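Local coordinates for protein potential RNA-dependent RNA polymerase (Human picobirnavirus, PDB 5I62) that probably copies RNA from an RNA template, joining ribonucleoside triphosphates in transcription and genome replication of a double-stranded RNA virus, at residues 474-487 against 521-534. Numbering follows the deposited sequence.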
loop_
_atom_site.group_PDB
_atom_site.type_symbol
_atom_site.label_atom_id
_atom_site.label_comp_id
_atom_site.label_asym_id
_atom_site.label_seq_id
_atom_site.Cartn_x
_atom_site.Cartn_y
_atom_site.Cartn_z
ATOM N N ARG A 474 -9.693 9.979 26.736
ATOM C CA ARG A 474 -10.671 8.902 26.572
ATOM C C ARG A 474 -11.212 8.823 25.146
ATOM O O ARG A 474 -12.420 8.701 24.916
ATOM C CB ARG A 474 -11.803 9.044 27.588
ATOM C CG ARG A 474 -11.331 8.913 29.025
ATOM C CD ARG A 474 -12.244 9.637 29.982
ATOM N NE ARG A 474 -13.541 8.981 30.071
ATOM C CZ ARG A 474 -14.710 9.590 29.897
ATOM N NH1 ARG A 474 -14.758 10.893 29.642
ATOM N NH2 ARG A 474 -15.832 8.890 29.992
ATOM N N LEU A 475 -10.291 8.877 24.178
ATOM C CA LEU A 475 -10.613 8.721 22.760
ATOM C C LEU A 475 -11.616 9.772 22.283
ATOM O O LEU A 475 -12.451 9.503 21.427
ATOM C CB LEU A 475 -11.142 7.311 22.468
ATOM C CG LEU A 475 -10.172 6.189 22.857
ATOM C CD1 LEU A 475 -10.725 4.805 22.508
ATOM C CD2 LEU A 475 -8.806 6.414 22.210
ATOM N N GLY A 476 -11.550 10.978 22.840
ATOM C CA GLY A 476 -12.416 12.062 22.430
ATOM C C GLY A 476 -13.620 12.279 23.320
ATOM O O GLY A 476 -14.239 13.350 23.244
ATOM N N LEU A 477 -13.964 11.301 24.163
ATOM C CA LEU A 477 -15.018 11.508 25.149
ATOM C C LEU A 477 -14.689 12.669 26.077
ATOM O O LEU A 477 -15.601 13.312 26.606
ATOM C CB LEU A 477 -15.244 10.241 25.963
ATOM C CG LEU A 477 -16.005 9.108 25.268
ATOM C CD1 LEU A 477 -15.808 7.802 26.023
ATOM C CD2 LEU A 477 -17.483 9.449 25.163
ATOM N N GLY A 478 -13.404 12.946 26.286
ATOM C CA GLY A 478 -12.951 14.038 27.117
ATOM C C GLY A 478 -12.635 15.314 26.378
ATOM O O GLY A 478 -12.042 16.223 26.972
ATOM N N ILE A 479 -13.000 15.417 25.106
ATOM C CA ILE A 479 -12.756 16.616 24.308
ATOM C C ILE A 479 -14.110 17.228 23.974
ATOM O O ILE A 479 -14.838 16.703 23.124
ATOM C CB ILE A 479 -11.940 16.302 23.044
ATOM C CG1 ILE A 479 -10.677 15.512 23.401
ATOM C CG2 ILE A 479 -11.586 17.592 22.294
ATOM C CD1 ILE A 479 -9.723 15.265 22.211
ATOM N N PRO A 480 -14.495 18.320 24.628
ATOM C CA PRO A 480 -15.851 18.867 24.448
ATOM C C PRO A 480 -16.172 19.144 22.982
ATOM O O PRO A 480 -15.379 19.746 22.252
ATOM C CB PRO A 480 -15.825 20.155 25.279
ATOM C CG PRO A 480 -14.757 19.921 26.316
ATOM C CD PRO A 480 -13.700 19.085 25.605
ATOM N N GLY A 481 -17.341 18.667 22.545
ATOM C CA GLY A 481 -17.791 18.818 21.176
ATOM C C GLY A 481 -17.144 17.891 20.164
ATOM O O GLY A 481 -17.661 17.766 19.045
ATOM N N PHE A 482 -16.055 17.212 20.523
ATOM C CA PHE A 482 -15.235 16.530 19.526
ATOM C C PHE A 482 -16.029 15.469 18.768
ATOM O O PHE A 482 -16.097 15.491 17.533
ATOM C CB PHE A 482 -14.015 15.913 20.201
ATOM C CG PHE A 482 -13.117 15.178 19.263
ATOM C CD1 PHE A 482 -12.300 15.867 18.387
ATOM C CD2 PHE A 482 -13.088 13.797 19.259
ATOM C CE1 PHE A 482 -11.466 15.191 17.517
ATOM C CE2 PHE A 482 -12.246 13.113 18.399
ATOM C CZ PHE A 482 -11.438 13.813 17.524
ATOM N N LEU A 483 -16.632 14.528 19.494
ATOM C CA LEU A 483 -17.349 13.437 18.838
ATOM C C LEU A 483 -18.534 13.958 18.027
ATOM O O LEU A 483 -18.833 13.442 16.942
ATOM C CB LEU A 483 -17.806 12.416 19.876
ATOM C CG LEU A 483 -16.698 11.528 20.461
ATOM C CD1 LEU A 483 -17.274 10.544 21.462
ATOM C CD2 LEU A 483 -15.951 10.793 19.347
ATOM N N ASP A 484 -19.215 14.989 18.537
ATOM C CA ASP A 484 -20.374 15.558 17.858
ATOM C C ASP A 484 -20.010 16.306 16.584
ATOM O O ASP A 484 -20.894 16.557 15.760
ATOM C CB ASP A 484 -21.123 16.502 18.796
ATOM C CG ASP A 484 -21.989 15.762 19.796
ATOM O OD1 ASP A 484 -22.329 14.592 19.523
ATOM O OD2 ASP A 484 -22.325 16.342 20.855
ATOM N N ASN A 485 -18.745 16.695 16.410
ATOM C CA ASN A 485 -18.325 17.455 15.239
ATOM C C ASN A 485 -17.196 16.744 14.504
ATOM O O ASN A 485 -16.327 17.393 13.914
ATOM C CB ASN A 485 -17.902 18.874 15.632
ATOM C CG ASN A 485 -18.853 19.526 16.636
ATOM O OD1 ASN A 485 -18.457 19.889 17.746
ATOM N ND2 ASN A 485 -20.118 19.675 16.246
ATOM N N ILE A 486 -17.213 15.408 14.507
ATOM C CA ILE A 486 -15.995 14.657 14.215
ATOM C C ILE A 486 -15.614 14.760 12.743
ATOM O O ILE A 486 -14.425 14.850 12.407
ATOM C CB ILE A 486 -16.122 13.193 14.679
ATOM C CG1 ILE A 486 -14.804 12.466 14.444
ATOM C CG2 ILE A 486 -17.239 12.465 13.967
ATOM C CD1 ILE A 486 -13.882 12.486 15.614
ATOM N N ALA A 487 -16.596 14.749 11.839
ATOM C CA ALA A 487 -16.282 14.991 10.433
ATOM C C ALA A 487 -15.567 16.331 10.269
ATOM O O ALA A 487 -14.565 16.432 9.551
ATOM C CB ALA A 487 -17.554 14.932 9.585
ATOM N N ILE A 521 -15.983 9.361 8.586
ATOM C CA ILE A 521 -15.666 9.135 9.995
ATOM C C ILE A 521 -16.915 9.190 10.862
ATOM O O ILE A 521 -17.018 8.467 11.859
ATOM C CB ILE A 521 -14.608 10.131 10.493
ATOM C CG1 ILE A 521 -14.189 9.744 11.911
ATOM C CG2 ILE A 521 -15.152 11.551 10.471
ATOM C CD1 ILE A 521 -12.901 10.389 12.381
ATOM N N GLU A 522 -17.876 10.053 10.519
ATOM C CA GLU A 522 -19.089 10.127 11.330
ATOM C C GLU A 522 -19.798 8.776 11.385
ATOM O O GLU A 522 -20.514 8.487 12.349
ATOM C CB GLU A 522 -20.026 11.215 10.806
ATOM C CG GLU A 522 -20.726 12.000 11.921
ATOM C CD GLU A 522 -20.948 13.469 11.578
ATOM O OE1 GLU A 522 -21.765 13.740 10.668
ATOM O OE2 GLU A 522 -20.310 14.350 12.213
ATOM N N ASN A 523 -19.563 7.918 10.397
ATOM C CA ASN A 523 -20.208 6.615 10.316
ATOM C C ASN A 523 -19.377 5.483 10.916
ATOM O O ASN A 523 -19.819 4.328 10.878
ATOM C CB ASN A 523 -20.537 6.281 8.856
ATOM C CG ASN A 523 -21.609 5.206 8.730
ATOM O OD1 ASN A 523 -22.675 5.308 9.348
ATOM N ND2 ASN A 523 -21.329 4.169 7.930
ATOM N N TRP A 524 -18.199 5.767 11.470
ATOM C CA TRP A 524 -17.363 4.686 11.988
ATOM C C TRP A 524 -18.011 4.015 13.195
ATOM O O TRP A 524 -18.662 4.667 14.020
ATOM C CB TRP A 524 -15.973 5.206 12.374
ATOM C CG TRP A 524 -15.088 5.575 11.225
ATOM C CD1 TRP A 524 -15.384 5.495 9.893
ATOM C CD2 TRP A 524 -13.749 6.079 11.308
ATOM N NE1 TRP A 524 -14.314 5.922 9.145
ATOM C CE2 TRP A 524 -13.298 6.285 9.989
ATOM C CE3 TRP A 524 -12.890 6.375 12.371
ATOM C CZ2 TRP A 524 -12.029 6.775 9.705
ATOM C CZ3 TRP A 524 -11.634 6.862 12.090
ATOM C CH2 TRP A 524 -11.213 7.059 10.765
ATOM N N TRP A 525 -17.809 2.697 13.299
ATOM C CA TRP A 525 -18.271 1.949 14.462
ATOM C C TRP A 525 -17.721 2.524 15.766
ATOM O O TRP A 525 -18.447 2.641 16.763
ATOM C CB TRP A 525 -17.870 0.476 14.341
ATOM C CG TRP A 525 -17.843 -0.188 15.681
ATOM C CD1 TRP A 525 -18.915 -0.641 16.391
ATOM C CD2 TRP A 525 -16.688 -0.419 16.509
ATOM N NE1 TRP A 525 -18.502 -1.156 17.599
ATOM C CE2 TRP A 525 -17.142 -1.030 17.698
ATOM C CE3 TRP A 525 -15.317 -0.174 16.355
ATOM C CZ2 TRP A 525 -16.279 -1.400 18.725
ATOM C CZ3 TRP A 525 -14.460 -0.541 17.380
ATOM C CH2 TRP A 525 -14.945 -1.149 18.548
ATOM N N VAL A 526 -16.425 2.862 15.789
ATOM C CA VAL A 526 -15.811 3.290 17.043
ATOM C C VAL A 526 -16.432 4.599 17.518
ATOM O O VAL A 526 -16.574 4.828 18.726
ATOM C CB VAL A 526 -14.275 3.407 16.894
ATOM C CG1 VAL A 526 -13.902 4.483 15.872
ATOM C CG2 VAL A 526 -13.619 3.725 18.248
ATOM N N VAL A 527 -16.820 5.468 16.581
ATOM C CA VAL A 527 -17.504 6.705 16.943
ATOM C C VAL A 527 -18.863 6.395 17.558
ATOM O O VAL A 527 -19.241 6.957 18.595
ATOM C CB VAL A 527 -17.632 7.623 15.712
ATOM C CG1 VAL A 527 -18.469 8.849 16.043
ATOM C CG2 VAL A 527 -16.246 8.044 15.206
ATOM N N GLN A 528 -19.610 5.476 16.936
ATOM C CA GLN A 528 -20.891 5.060 17.496
ATOM C C GLN A 528 -20.707 4.404 18.858
ATOM O O GLN A 528 -21.496 4.639 19.784
ATOM C CB GLN A 528 -21.603 4.109 16.537
ATOM C CG GLN A 528 -22.966 3.649 17.050
ATOM C CD GLN A 528 -23.498 2.425 16.321
ATOM O OE1 GLN A 528 -22.830 1.858 15.456
ATOM N NE2 GLN A 528 -24.725 2.023 16.662
ATOM N N ALA A 529 -19.672 3.575 19.004
ATOM C CA ALA A 529 -19.452 2.894 20.276
ATOM C C ALA A 529 -19.088 3.882 21.384
ATOM O O ALA A 529 -19.552 3.751 22.524
ATOM C CB ALA A 529 -18.371 1.826 20.115
ATOM N N LEU A 530 -18.254 4.875 21.075
ATOM C CA LEU A 530 -17.903 5.876 22.079
ATOM C C LEU A 530 -19.124 6.706 22.487
ATOM O O LEU A 530 -19.392 6.890 23.679
ATOM C CB LEU A 530 -16.789 6.769 21.545
ATOM C CG LEU A 530 -15.435 6.071 21.452
ATOM C CD1 LEU A 530 -14.486 6.908 20.613
ATOM C CD2 LEU A 530 -14.870 5.831 22.853
ATOM N N LYS A 531 -19.867 7.225 21.501
ATOM C CA LYS A 531 -21.082 7.989 21.788
ATOM C C LYS A 531 -22.074 7.193 22.627
ATOM O O LYS A 531 -22.822 7.774 23.421
ATOM C CB LYS A 531 -21.759 8.421 20.492
ATOM C CG LYS A 531 -21.076 9.541 19.742
ATOM C CD LYS A 531 -21.867 9.856 18.483
ATOM C CE LYS A 531 -21.326 11.071 17.772
ATOM N NZ LYS A 531 -22.040 11.267 16.488
ATOM N N SER A 532 -22.121 5.873 22.453
ATOM C CA SER A 532 -23.015 5.073 23.276
ATOM C C SER A 532 -22.539 4.982 24.721
ATOM O O SER A 532 -23.324 4.621 25.601
ATOM C CB SER A 532 -23.163 3.676 22.686
ATOM O OG SER A 532 -22.206 2.799 23.248
ATOM N N ARG A 533 -21.273 5.297 24.983
ATOM C CA ARG A 533 -20.725 5.293 26.331
ATOM C C ARG A 533 -20.893 6.637 27.032
ATOM O O ARG A 533 -20.340 6.826 28.121
ATOM C CB ARG A 533 -19.247 4.892 26.294
ATOM C CG ARG A 533 -19.014 3.382 26.242
ATOM C CD ARG A 533 -17.695 3.059 25.552
ATOM N NE ARG A 533 -17.372 1.636 25.585
ATOM C CZ ARG A 533 -17.896 0.725 24.764
ATOM N NH1 ARG A 533 -18.784 1.085 23.842
ATOM N NH2 ARG A 533 -17.527 -0.550 24.860
ATOM N N ARG A 534 -21.624 7.571 26.425
ATOM C CA ARG A 534 -21.925 8.864 27.040
ATOM C C ARG A 534 -23.184 8.792 27.898
ATOM O O ARG A 534 -23.229 8.065 28.887
ATOM C CB ARG A 534 -22.099 9.945 25.974
ATOM C CG ARG A 534 -20.813 10.330 25.292
ATOM C CD ARG A 534 -20.985 11.505 24.362
ATOM N NE ARG A 534 -22.002 11.292 23.340
ATOM C CZ ARG A 534 -22.127 12.052 22.255
ATOM N NH1 ARG A 534 -21.289 13.062 22.049
ATOM N NH2 ARG A 534 -23.078 11.798 21.368
#
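Leu530, on the C-terminal helix 525-532, packs against Leu475, Leu477 and Leu483 of the turn-rich segment that leads into helix 486-491, in the C-terminal helical region, probably the thumb of the right-hand polymerase fold. Leu475 CB meets both Leu530 methyls, CD1 at 3.8 Å, and CD2 also reaches Leu477 CD1. Leu483 crosses the Leu530 side chain at about a right angle, setting its CD1 3.8 Å from Leu530 CB. Leu475, Leu483, Ile486 and Leu530 are buried, and Leu448 of helix 441-451 covers Leu530 as well. Farther along, Ile486 CG1 and Ile521 CD1, 3.5 Å apart, are closer than usual van der Waals contact; chi1 of -176° puts CG1 anti to its own backbone N, against CD1 of Ile521, the side chains crossing at about a right angle.

The solvent side is looser: Asp484, Glu522 and Arg534 are exposed, and Lys531 NZ stands 4.5 Å from Asp484 OD1, too far for a salt bridge. Arg534, whose CG lies 3.4 Å from Leu477 CD2, does form one: its chain, bent at chi3 (-57°), brings the guanidinium to Asp484 with the two planes 60° apart. NH1 of Arg534 donates to Asp484 OD1 at 3.1 Å, in the guanidinium plane but from above the carboxylate, and NH2 adds a weak second bond to that same oxygen.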